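Local coordinates for DUF4595 domain-containing protein (Bacteroides vulgatus, PDB 3TZG) that is of unknown function but folds as a porin-like antiparallel beta barrel, probably related to membrane beta-barrel proteins, at residues A[75-81]-A[93-99]; A[227-231]-A[243-248]; A[159-165]-A[197-202]. One frame throughout, in Å; residues are numbered along the deposited sequence.

Contact 1 of 3, residues A[75-81]-A[93-99]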
loop_
_atom_site.group_PDB
_atom_site.type_symbol
_atom_site.label_atom_id
_atom_site.label_comp_id
_atom_site.label_asym_id
_atom_site.label_seq_id
_atom_site.Cartn_x
_atom_site.Cartn_y
_atom_site.Cartn_z
ATOM N N ALA A 75 -8.111 -0.130 -11.841
ATOM C CA ALA A 75 -8.487 -1.426 -11.260
ATOM C C ALA A 75 -9.937 -1.328 -10.750
ATOM O O ALA A 75 -10.304 -0.343 -10.091
ATOM C CB ALA A 75 -7.539 -1.834 -10.146
ATOM N N ARG A 76 -10.777 -2.292 -11.150
ATOM C CA ARG A 76 -12.181 -2.282 -10.777
ATOM C C ARG A 76 -12.469 -3.315 -9.686
ATOM O O ARG A 76 -13.400 -3.133 -8.896
ATOM C CB ARG A 76 -13.046 -2.538 -12.015
ATOM C CG ARG A 76 -12.860 -1.472 -13.087
ATOM C CD ARG A 76 -13.258 -0.100 -12.592
ATOM N NE ARG A 76 -12.898 0.941 -13.549
ATOM C CZ ARG A 76 -13.233 2.217 -13.420
ATOM N NH1 ARG A 76 -13.932 2.623 -12.366
ATOM N NH2 ARG A 76 -12.882 3.097 -14.347
ATOM N N GLU A 77 -11.646 -4.380 -9.634
ATOM C CA GLU A 77 -11.760 -5.509 -8.703
ATOM C C GLU A 77 -10.494 -6.357 -8.736
ATOM O O GLU A 77 -9.766 -6.307 -9.728
ATOM C CB GLU A 77 -12.985 -6.359 -9.074
ATOM C CG GLU A 77 -12.952 -6.783 -10.519
ATOM C CD GLU A 77 -14.167 -7.505 -11.025
ATOM O OE1 GLU A 77 -14.272 -8.723 -10.756
ATOM O OE2 GLU A 77 -14.916 -6.899 -11.824
ATOM N N SER A 78 -10.223 -7.126 -7.664
ATOM C CA SER A 78 -9.035 -8.003 -7.593
ATOM C C SER A 78 -9.317 -9.273 -6.779
ATOM O O SER A 78 -10.227 -9.275 -5.933
ATOM C CB SER A 78 -7.840 -7.277 -6.980
ATOM O OG SER A 78 -7.951 -7.200 -5.564
ATOM N N ARG A 79 -8.536 -10.346 -7.039
ATOM C CA ARG A 79 -8.599 -11.593 -6.295
ATOM C C ARG A 79 -7.189 -11.983 -5.924
ATOM O O ARG A 79 -6.298 -11.974 -6.781
ATOM C CB ARG A 79 -9.335 -12.720 -7.035
ATOM C CG ARG A 79 -9.689 -13.832 -6.055
ATOM C CD ARG A 79 -10.784 -14.761 -6.479
ATOM N NE ARG A 79 -11.132 -15.579 -5.321
ATOM C CZ ARG A 79 -12.117 -16.464 -5.294
ATOM N NH1 ARG A 79 -12.864 -16.668 -6.372
ATOM N NH2 ARG A 79 -12.365 -17.155 -4.188
ATOM N N ALA A 80 -6.983 -12.299 -4.639
ATOM C CA ALA A 80 -5.675 -12.652 -4.113
ATOM C C ALA A 80 -5.716 -13.887 -3.255
ATOM O O ALA A 80 -6.725 -14.183 -2.604
ATOM C CB ALA A 80 -5.133 -11.500 -3.293
ATOM N N ARG A 81 -4.606 -14.620 -3.267
ATOM C CA ARG A 81 -4.389 -15.765 -2.402
ATOM C C ARG A 81 -3.335 -15.330 -1.420
ATOM O O ARG A 81 -2.299 -14.814 -1.834
ATOM C CB ARG A 81 -4.023 -17.042 -3.171
ATOM C CG ARG A 81 -3.809 -18.219 -2.226
ATOM C CD ARG A 81 -4.093 -19.544 -2.876
ATOM N NE ARG A 81 -5.509 -19.669 -3.204
ATOM C CZ ARG A 81 -6.052 -20.730 -3.785
ATOM N NH1 ARG A 81 -5.306 -21.782 -4.092
ATOM N NH2 ARG A 81 -7.349 -20.751 -4.057
ATOM N N ALA A 93 -6.031 -18.122 2.910
ATOM C CA ALA A 93 -7.254 -17.430 2.587
ATOM C C ALA A 93 -7.331 -16.978 1.130
ATOM O O ALA A 93 -6.323 -16.876 0.445
ATOM C CB ALA A 93 -7.384 -16.213 3.494
ATOM N N ASP A 94 -8.573 -16.742 0.670
ATOM C CA ASP A 94 -8.908 -16.161 -0.612
ATOM C C ASP A 94 -9.520 -14.801 -0.348
ATOM O O ASP A 94 -10.458 -14.683 0.449
ATOM C CB ASP A 94 -9.809 -17.057 -1.470
ATOM C CG ASP A 94 -9.003 -17.715 -2.585
ATOM O OD1 ASP A 94 -8.423 -16.965 -3.441
ATOM O OD2 ASP A 94 -8.923 -18.963 -2.600
ATOM N N LYS A 95 -8.916 -13.758 -0.965
ATOM C CA LYS A 95 -9.338 -12.371 -0.823
ATOM C C LYS A 95 -10.018 -11.874 -2.098
ATOM O O LYS A 95 -9.451 -11.957 -3.188
ATOM C CB LYS A 95 -8.139 -11.484 -0.477
ATOM C CG LYS A 95 -8.514 -10.056 -0.114
ATOM C CD LYS A 95 -7.257 -9.231 0.051
ATOM C CE LYS A 95 -7.505 -7.803 0.405
ATOM N NZ LYS A 95 -6.252 -7.075 0.693
ATOM N N GLN A 96 -11.240 -11.371 -1.946
ATOM C CA GLN A 96 -12.025 -10.779 -3.023
ATOM C C GLN A 96 -12.218 -9.289 -2.759
ATOM O O GLN A 96 -12.823 -8.901 -1.755
ATOM C CB GLN A 96 -13.361 -11.481 -3.175
ATOM C CG GLN A 96 -13.283 -12.746 -3.949
ATOM C CD GLN A 96 -14.588 -13.493 -3.994
ATOM O OE1 GLN A 96 -15.560 -13.172 -3.312
ATOM N NE2 GLN A 96 -14.632 -14.528 -4.794
ATOM N N THR A 97 -11.710 -8.463 -3.654
ATOM C CA THR A 97 -11.778 -7.024 -3.457
ATOM C C THR A 97 -12.410 -6.322 -4.659
ATOM O O THR A 97 -12.243 -6.769 -5.803
ATOM C CB THR A 97 -10.353 -6.494 -3.203
ATOM O OG1 THR A 97 -9.884 -7.092 -2.001
ATOM C CG2 THR A 97 -10.308 -4.987 -3.048
ATOM N N VAL A 98 -13.111 -5.204 -4.371
ATOM C CA VAL A 98 -13.713 -4.310 -5.351
ATOM C C VAL A 98 -13.265 -2.876 -5.021
ATOM O O VAL A 98 -13.160 -2.492 -3.854
ATOM C CB VAL A 98 -15.255 -4.436 -5.473
ATOM C CG1 VAL A 98 -15.633 -5.753 -6.136
ATOM C CG2 VAL A 98 -15.968 -4.260 -4.124
ATOM N N TYR A 99 -12.934 -2.120 -6.074
ATOM C CA TYR A 99 -12.476 -0.719 -6.029
ATOM C C TYR A 99 -13.584 0.187 -6.627
ATOM O O TYR A 99 -14.031 -0.060 -7.750
ATOM C CB TYR A 99 -11.129 -0.577 -6.796
ATOM C CG TYR A 99 -10.056 -1.540 -6.319
ATOM C CD1 TYR A 99 -9.332 -1.288 -5.160
ATOM C CD2 TYR A 99 -9.793 -2.720 -7.006
ATOM C CE1 TYR A 99 -8.402 -2.203 -4.672
ATOM C CE2 TYR A 99 -8.831 -3.630 -6.546
ATOM C CZ TYR A 99 -8.147 -3.374 -5.370
ATOM O OH TYR A 99 -7.218 -4.270 -4.868
HETATM O O HOH W 1 -15.088 1.021 -10.070
#
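Segments 75-81 and 93-99 are the two arms of an antiparallel beta hairpin in the barrel wall; their axes approach to 4.4 Å with N-to-C directions 172° apart. The backbone ladder fixes the register. Ser78 and Thr97 form a hydrogen-bonded pair, Ser78 N to Thr97 O and Thr97 N to Ser78 O both 2.8 Å, and Ala80 and Lys95 form the next, with Ala80 N to Lys95 O at 2.9 Å and Lys95 N to Ala80 O at 2.8 Å. Tyr99 N to Arg76 O (3.0 Å) extends the ladder. Between these lie the non-hydrogen-bonded pairs Glu77-Val98 and Arg79-Gln96, and Arg81-Asp94 follows beyond Ala80-Lys95.

Charge gathers on the face of Arg79, Arg81 and Asp94. The Asp94 carboxylate takes a hydrogen-bonded salt bridge from Arg81 NH2 to OD2 (2.8 Å), while its OD1 lies 3.6 Å from Arg79 NE in a second salt bridge, so one acid serves two arginines across the strands.

The face bearing Ser78, Ala80, Lys95 and Thr97 is buried. There Lys95 reaches past the hairpin to a salt bridge with Asp182 on helix 181-188, Thr97 bonds Ser110 of the adjoining strand, and the Tyr99 ring stacks with Tyr186. Ala75 CB touches Tyr99 CD2 at 4.0 Å, and the far end of that tyrosine is held by a hydrogen bond between Ser78 OG and Tyr99 OH, 3.1 Å.

Contact 2 of 3, residues A[227-231]-A[243-248]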
loop_
_atom_site.group_PDB
_atom_site.type_symbol
_atom_site.label_atom_id
_atom_site.label_comp_id
_atom_site.label_asym_id
_atom_site.label_seq_id
_atom_site.Cartn_x
_atom_site.Cartn_y
_atom_site.Cartn_z
ATOM N N ASN A 227 14.738 13.225 -5.677
ATOM C CA ASN A 227 14.302 11.840 -5.534
ATOM C C ASN A 227 14.431 11.334 -4.099
ATOM O O ASN A 227 15.535 11.364 -3.552
ATOM C CB ASN A 227 15.133 10.943 -6.444
ATOM C CG ASN A 227 15.044 11.239 -7.904
ATOM O OD1 ASN A 227 16.051 11.310 -8.598
ATOM N ND2 ASN A 227 13.848 11.417 -8.400
ATOM N N PRO A 228 13.379 10.759 -3.489
ATOM C CA PRO A 228 13.550 10.249 -2.121
ATOM C C PRO A 228 14.412 8.985 -2.103
ATOM O O PRO A 228 14.027 7.946 -2.673
ATOM C CB PRO A 228 12.118 9.961 -1.669
ATOM C CG PRO A 228 11.247 10.593 -2.642
ATOM C CD PRO A 228 11.981 10.618 -3.932
ATOM N N VAL A 229 15.582 9.079 -1.451
ATOM C CA VAL A 229 16.521 7.952 -1.389
ATOM C C VAL A 229 16.412 7.257 -0.027
ATOM O O VAL A 229 16.978 6.178 0.148
ATOM C CB VAL A 229 17.979 8.341 -1.722
ATOM C CG1 VAL A 229 18.113 8.598 -3.207
ATOM C CG2 VAL A 229 18.463 9.544 -0.920
ATOM N N ARG A 230 15.647 7.845 0.914
ATOM C CA ARG A 230 15.361 7.221 2.204
ATOM C C ARG A 230 14.015 7.712 2.751
ATOM O O ARG A 230 13.785 8.922 2.858
ATOM C CB ARG A 230 16.468 7.453 3.247
ATOM C CG ARG A 230 16.221 6.616 4.488
ATOM C CD ARG A 230 16.815 7.190 5.720
ATOM N NE ARG A 230 18.201 6.794 5.920
ATOM C CZ ARG A 230 18.958 7.246 6.921
ATOM N NH1 ARG A 230 18.466 8.152 7.787
ATOM N NH2 ARG A 230 20.223 6.851 7.037
ATOM N N ILE A 231 13.152 6.757 3.124
ATOM C CA ILE A 231 11.846 7.008 3.743
ATOM C C ILE A 231 11.876 6.428 5.151
ATOM O O ILE A 231 12.179 5.249 5.309
ATOM C CB ILE A 231 10.659 6.448 2.914
ATOM C CG1 ILE A 231 10.685 6.974 1.442
ATOM C CG2 ILE A 231 9.338 6.791 3.610
ATOM C CD1 ILE A 231 9.640 6.405 0.534
ATOM N N ARG A 243 12.194 1.946 7.897
ATOM C CA ARG A 243 13.194 2.600 7.065
ATOM C C ARG A 243 13.268 1.874 5.708
ATOM O O ARG A 243 13.576 0.686 5.652
ATOM C CB ARG A 243 14.557 2.650 7.770
ATOM C CG ARG A 243 15.643 3.344 6.976
ATOM C CD ARG A 243 16.932 3.177 7.717
ATOM N NE ARG A 243 18.107 3.425 6.906
ATOM C CZ ARG A 243 19.326 3.539 7.406
ATOM N NH1 ARG A 243 19.521 3.486 8.720
ATOM N NH2 ARG A 243 20.354 3.778 6.604
ATOM N N ILE A 244 12.968 2.601 4.635
ATOM C CA ILE A 244 13.055 2.105 3.268
ATOM C C ILE A 244 14.104 2.919 2.546
ATOM O O ILE A 244 14.029 4.144 2.540
ATOM C CB ILE A 244 11.681 2.129 2.542
ATOM C CG1 ILE A 244 10.727 1.068 3.151
ATOM C CG2 ILE A 244 11.821 1.921 1.028
ATOM C CD1 ILE A 244 9.656 1.676 4.004
ATOM N N ASP A 245 15.105 2.247 1.988
ATOM C CA ASP A 245 16.161 2.905 1.217
ATOM C C ASP A 245 15.899 2.646 -0.270
ATOM O O ASP A 245 15.524 1.531 -0.627
ATOM C CB ASP A 245 17.554 2.424 1.663
ATOM C CG ASP A 245 18.040 2.993 2.996
ATOM O OD1 ASP A 245 17.864 4.203 3.224
ATOM O OD2 ASP A 245 18.721 2.261 3.741
ATOM N N LEU A 246 15.999 3.678 -1.117
ATOM C CA LEU A 246 15.706 3.537 -2.546
ATOM C C LEU A 246 16.851 4.025 -3.425
ATOM O O LEU A 246 17.525 5.024 -3.109
ATOM C CB LEU A 246 14.427 4.307 -2.934
ATOM C CG LEU A 246 13.136 3.935 -2.215
ATOM C CD1 LEU A 246 12.852 4.910 -1.101
ATOM C CD2 LEU A 246 11.994 3.988 -3.151
ATOM N N SER A 247 17.057 3.332 -4.555
ATOM C CA SER A 247 18.098 3.670 -5.527
ATOM C C SER A 247 17.467 3.924 -6.879
ATOM O O SER A 247 16.479 3.274 -7.237
ATOM C CB SER A 247 19.139 2.561 -5.612
ATOM O OG SER A 247 20.127 2.850 -6.584
ATOM N N TYR A 248 18.051 4.859 -7.634
ATOM C CA TYR A 248 17.580 5.252 -8.963
ATOM C C TYR A 248 18.675 5.010 -10.018
ATOM O O TYR A 248 18.496 5.384 -11.178
ATOM C CB TYR A 248 17.142 6.725 -8.942
ATOM C CG TYR A 248 16.032 7.022 -7.956
ATOM C CD1 TYR A 248 16.308 7.243 -6.610
ATOM C CD2 TYR A 248 14.701 7.095 -8.372
ATOM C CE1 TYR A 248 15.286 7.469 -5.692
ATOM C CE2 TYR A 248 13.675 7.353 -7.467
ATOM C CZ TYR A 248 13.975 7.541 -6.131
ATOM O OH TYR A 248 12.979 7.830 -5.249
#
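Three backbone hydrogen bonds join 227-231 to 243-248, neighbouring arms of an antiparallel hairpin. Ile231 and Ile244 satisfy each other in both directions, Ile231 N to Ile244 O and Ile244 N to Ile231 O each 2.8 Å, and Leu246 N donates to Val229 O at 3.0 Å. Beyond this point the chain turns a corner at Val229, and a side chain takes over: Tyr248 OH donates to Pro228 O at 2.8 Å. The same ring lies over Asn227 CB, 3.7 Å from its centroid and 19° off the normal, a CH-pi contact.

The charged side chains share one acid. Asp245 OD2 receives a weak hydrogen bond from Arg243 NE (3.4 Å), and OD1 makes a long salt bridge to Arg230 NE (3.8 Å). Arg230 NH2 and Arg243 NH2 lie only 3.1 Å apart, a like-charge approach that the carboxylate, set to one side near both NE atoms, can partly offset. On the buried face, Ile231 CD1 meets Leu246 CD1 at 3.9 Å.

Val229 and Arg230 both face Arg222, a classic beta bulge against strand 213-224. Strand 239-247 pairs on its other edge with strand 12-15, through Asp245 to Thr14 among others, so the hairpin lies between these two strands in the sheet.

Contact 3 of 3, residues A[159-165]-A[197-202]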
loop_
_atom_site.group_PDB
_atom_site.type_symbol
_atom_site.label_atom_id
_atom_site.label_comp_id
_atom_site.label_asym_id
_atom_site.label_seq_id
_atom_site.Cartn_x
_atom_site.Cartn_y
_atom_site.Cartn_z
ATOM N N TYR A 159 0.518 17.718 5.182
ATOM C CA TYR A 159 1.413 18.097 4.077
ATOM C C TYR A 159 1.921 19.559 4.209
ATOM O O TYR A 159 2.273 20.187 3.196
ATOM C CB TYR A 159 0.661 17.939 2.746
ATOM C CG TYR A 159 0.186 16.531 2.482
ATOM C CD1 TYR A 159 1.006 15.606 1.834
ATOM C CD2 TYR A 159 -1.098 16.129 2.836
ATOM C CE1 TYR A 159 0.574 14.300 1.589
ATOM C CE2 TYR A 159 -1.534 14.824 2.611
ATOM C CZ TYR A 159 -0.693 13.914 1.991
ATOM O OH TYR A 159 -1.143 12.654 1.749
ATOM N N ASP A 160 1.950 20.116 5.444
ATOM C CA ASP A 160 2.316 21.521 5.661
ATOM C C ASP A 160 3.765 21.799 5.284
ATOM O O ASP A 160 4.061 22.920 4.888
ATOM C CB ASP A 160 2.064 21.945 7.118
ATOM C CG ASP A 160 0.594 21.895 7.525
ATOM O OD1 ASP A 160 -0.283 21.912 6.615
ATOM O OD2 ASP A 160 0.318 21.838 8.749
ATOM N N ASN A 161 4.651 20.798 5.366
ATOM C CA ASN A 161 6.070 20.954 5.020
ATOM C C ASN A 161 6.258 20.989 3.491
ATOM O O ASN A 161 7.326 21.379 3.032
ATOM C CB ASN A 161 6.934 19.840 5.649
ATOM C CG ASN A 161 7.087 19.888 7.162
ATOM O OD1 ASN A 161 6.629 20.821 7.834
ATOM N ND2 ASN A 161 7.780 18.882 7.733
ATOM N N ASN A 162 5.210 20.618 2.719
ATOM C CA ASN A 162 5.144 20.589 1.249
ATOM C C ASN A 162 6.347 19.850 0.648
ATOM O O ASN A 162 7.127 20.405 -0.132
ATOM C CB ASN A 162 5.022 21.998 0.641
ATOM C CG ASN A 162 3.601 22.504 0.577
ATOM O OD1 ASN A 162 2.907 22.672 1.596
ATOM N ND2 ASN A 162 3.138 22.762 -0.639
ATOM N N ILE A 163 6.453 18.569 1.015
ATOM C CA ILE A 163 7.454 17.625 0.533
ATOM C C ILE A 163 6.915 17.040 -0.764
ATOM O O ILE A 163 5.817 16.482 -0.806
ATOM C CB ILE A 163 7.786 16.563 1.609
ATOM C CG1 ILE A 163 8.420 17.271 2.834
ATOM C CG2 ILE A 163 8.742 15.489 1.035
ATOM C CD1 ILE A 163 8.364 16.551 4.094
ATOM N N ASN A 164 7.661 17.252 -1.833
ATOM C CA ASN A 164 7.300 16.794 -3.168
ATOM C C ASN A 164 8.450 16.036 -3.762
ATOM O O ASN A 164 9.617 16.328 -3.482
ATOM C CB ASN A 164 6.889 17.967 -4.075
ATOM C CG ASN A 164 5.646 18.662 -3.577
ATOM O OD1 ASN A 164 4.512 18.171 -3.729
ATOM N ND2 ASN A 164 5.842 19.803 -2.920
ATOM N N TYR A 165 8.113 15.041 -4.558
ATOM C CA TYR A 165 9.093 14.205 -5.200
ATOM C C TYR A 165 8.684 13.949 -6.633
ATOM O O TYR A 165 7.535 14.206 -7.021
ATOM C CB TYR A 165 9.244 12.883 -4.421
ATOM C CG TYR A 165 8.110 11.894 -4.638
ATOM C CD1 TYR A 165 6.913 12.012 -3.939
ATOM C CD2 TYR A 165 8.240 10.837 -5.530
ATOM C CE1 TYR A 165 5.858 11.133 -4.154
ATOM C CE2 TYR A 165 7.188 9.947 -5.753
ATOM C CZ TYR A 165 6.002 10.093 -5.051
ATOM O OH TYR A 165 4.960 9.219 -5.230
ATOM N N ARG A 197 0.357 12.071 -7.624
ATOM C CA ARG A 197 1.359 11.035 -7.383
ATOM C C ARG A 197 2.746 11.723 -7.056
ATOM O O ARG A 197 3.815 11.138 -7.256
ATOM C CB ARG A 197 1.389 10.175 -8.672
ATOM C CG ARG A 197 2.016 8.798 -8.556
ATOM C CD ARG A 197 1.873 7.959 -9.834
ATOM N NE ARG A 197 2.432 8.583 -11.041
ATOM C CZ ARG A 197 3.734 8.667 -11.322
ATOM N NH1 ARG A 197 4.642 8.231 -10.449
ATOM N NH2 ARG A 197 4.141 9.225 -12.459
ATOM N N THR A 198 2.688 12.926 -6.453
ATOM C CA THR A 198 3.791 13.830 -6.187
ATOM C C THR A 198 4.002 14.181 -4.699
ATOM O O THR A 198 5.139 14.422 -4.308
ATOM C CB THR A 198 3.448 15.103 -6.988
ATOM O OG1 THR A 198 4.066 14.950 -8.249
ATOM C CG2 THR A 198 3.892 16.411 -6.346
ATOM N N ALA A 199 2.936 14.325 -3.911
ATOM C CA ALA A 199 3.053 14.767 -2.511
ATOM C C ALA A 199 3.416 13.631 -1.557
ATOM O O ALA A 199 3.008 12.501 -1.793
ATOM C CB ALA A 199 1.736 15.382 -2.063
ATOM N N LEU A 200 4.134 13.950 -0.454
ATOM C CA LEU A 200 4.481 13.013 0.624
ATOM C C LEU A 200 4.069 13.593 1.980
ATOM O O LEU A 200 4.393 14.757 2.241
ATOM C CB LEU A 200 5.968 12.653 0.641
ATOM C CG LEU A 200 6.467 11.733 -0.471
ATOM C CD1 LEU A 200 8.004 11.654 -0.491
ATOM C CD2 LEU A 200 5.795 10.381 -0.394
ATOM N N PRO A 201 3.350 12.837 2.856
ATOM C CA PRO A 201 2.963 13.413 4.144
ATOM C C PRO A 201 4.157 13.562 5.087
ATOM O O PRO A 201 5.005 12.670 5.157
ATOM C CB PRO A 201 1.942 12.402 4.681
ATOM C CG PRO A 201 2.379 11.100 4.106
ATOM C CD PRO A 201 2.888 11.434 2.737
ATOM N N ASN A 202 4.243 14.691 5.795
ATOM C CA ASN A 202 5.323 14.908 6.763
ATOM C C ASN A 202 4.953 14.322 8.128
ATOM O O ASN A 202 5.837 13.884 8.858
ATOM C CB ASN A 202 5.682 16.375 6.888
ATOM C CG ASN A 202 4.545 17.325 7.042
ATOM O OD1 ASN A 202 3.971 17.809 6.070
ATOM N ND2 ASN A 202 4.308 17.732 8.251
HETATM O O HOH W 2 4.739 17.367 3.468
#
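Residues 159-162 make a type I beta turn, closed by Asn162 N to Tyr159 O at 3.0 Å, after which 163-165 runs antiparallel to 198-200. Pairing is sparse: Leu200 N donates to Ile163 O (3.1 Å, 152° at the hydrogen) and Tyr165 N to Thr198 O (3.0 Å), flanking the non-hydrogen-bonded pair Asn164-Ala199, whose CA atoms are 4.8 Å apart. Where direct bonding stops, a water bridges the gap, accepting from Ile163 N (3.2 Å) and donating to Leu200 O (2.9 Å) and Asn202 OD1 (2.7 Å). Thus a short, weakly bonded strand lies along the start of strand 199-208, which in the barrel sheet also pairs with strand 150-158.

Among the side chains, Asn202 OD1 also accepts from Asn161 N of the turn (3.1 Å), while its ND2 bonds Asn158. Tyr159 lays its ring beside the other segment, CD1 at 4.0 Å from Ala199 CB and CE1 at 3.9 Å from Pro201 CD, and its hydroxyl bonds Leu136 O. Leu200 takes apolar contacts from two residues: Ile163 CG2 is 4.0 Å from Leu200 CB, and Tyr165 CD1 is 3.5 Å from Leu200 CG. The Tyr165 hydroxyl bonds Leu171 N.

All three contacts belong to one curled antiparallel sheet, yet they sample different parts of its wall. Contact 1 lies on the opposite side of the chain's centre from contacts 2 and 3, with its centre about 29 Å from each of theirs. The nearest atoms of contacts 1 and 2 are about 18 Å apart. Those of contacts 1 and 3 are about 13 Å apart, so contact 1 touches neither. Contacts 2 and 3, with centres about 15 Å apart, do meet: Pro228 CG packs on Tyr165 CB at 3.5 Å and on Leu200 CD1 at 4.0 Å. Contacts 1 and 2 each join consecutive strands of a hairpin, whereas contact 3 spans an excursion of 31 residues that includes helix 181-188, the helix that contact 1 meets through Lys95 and Tyr99.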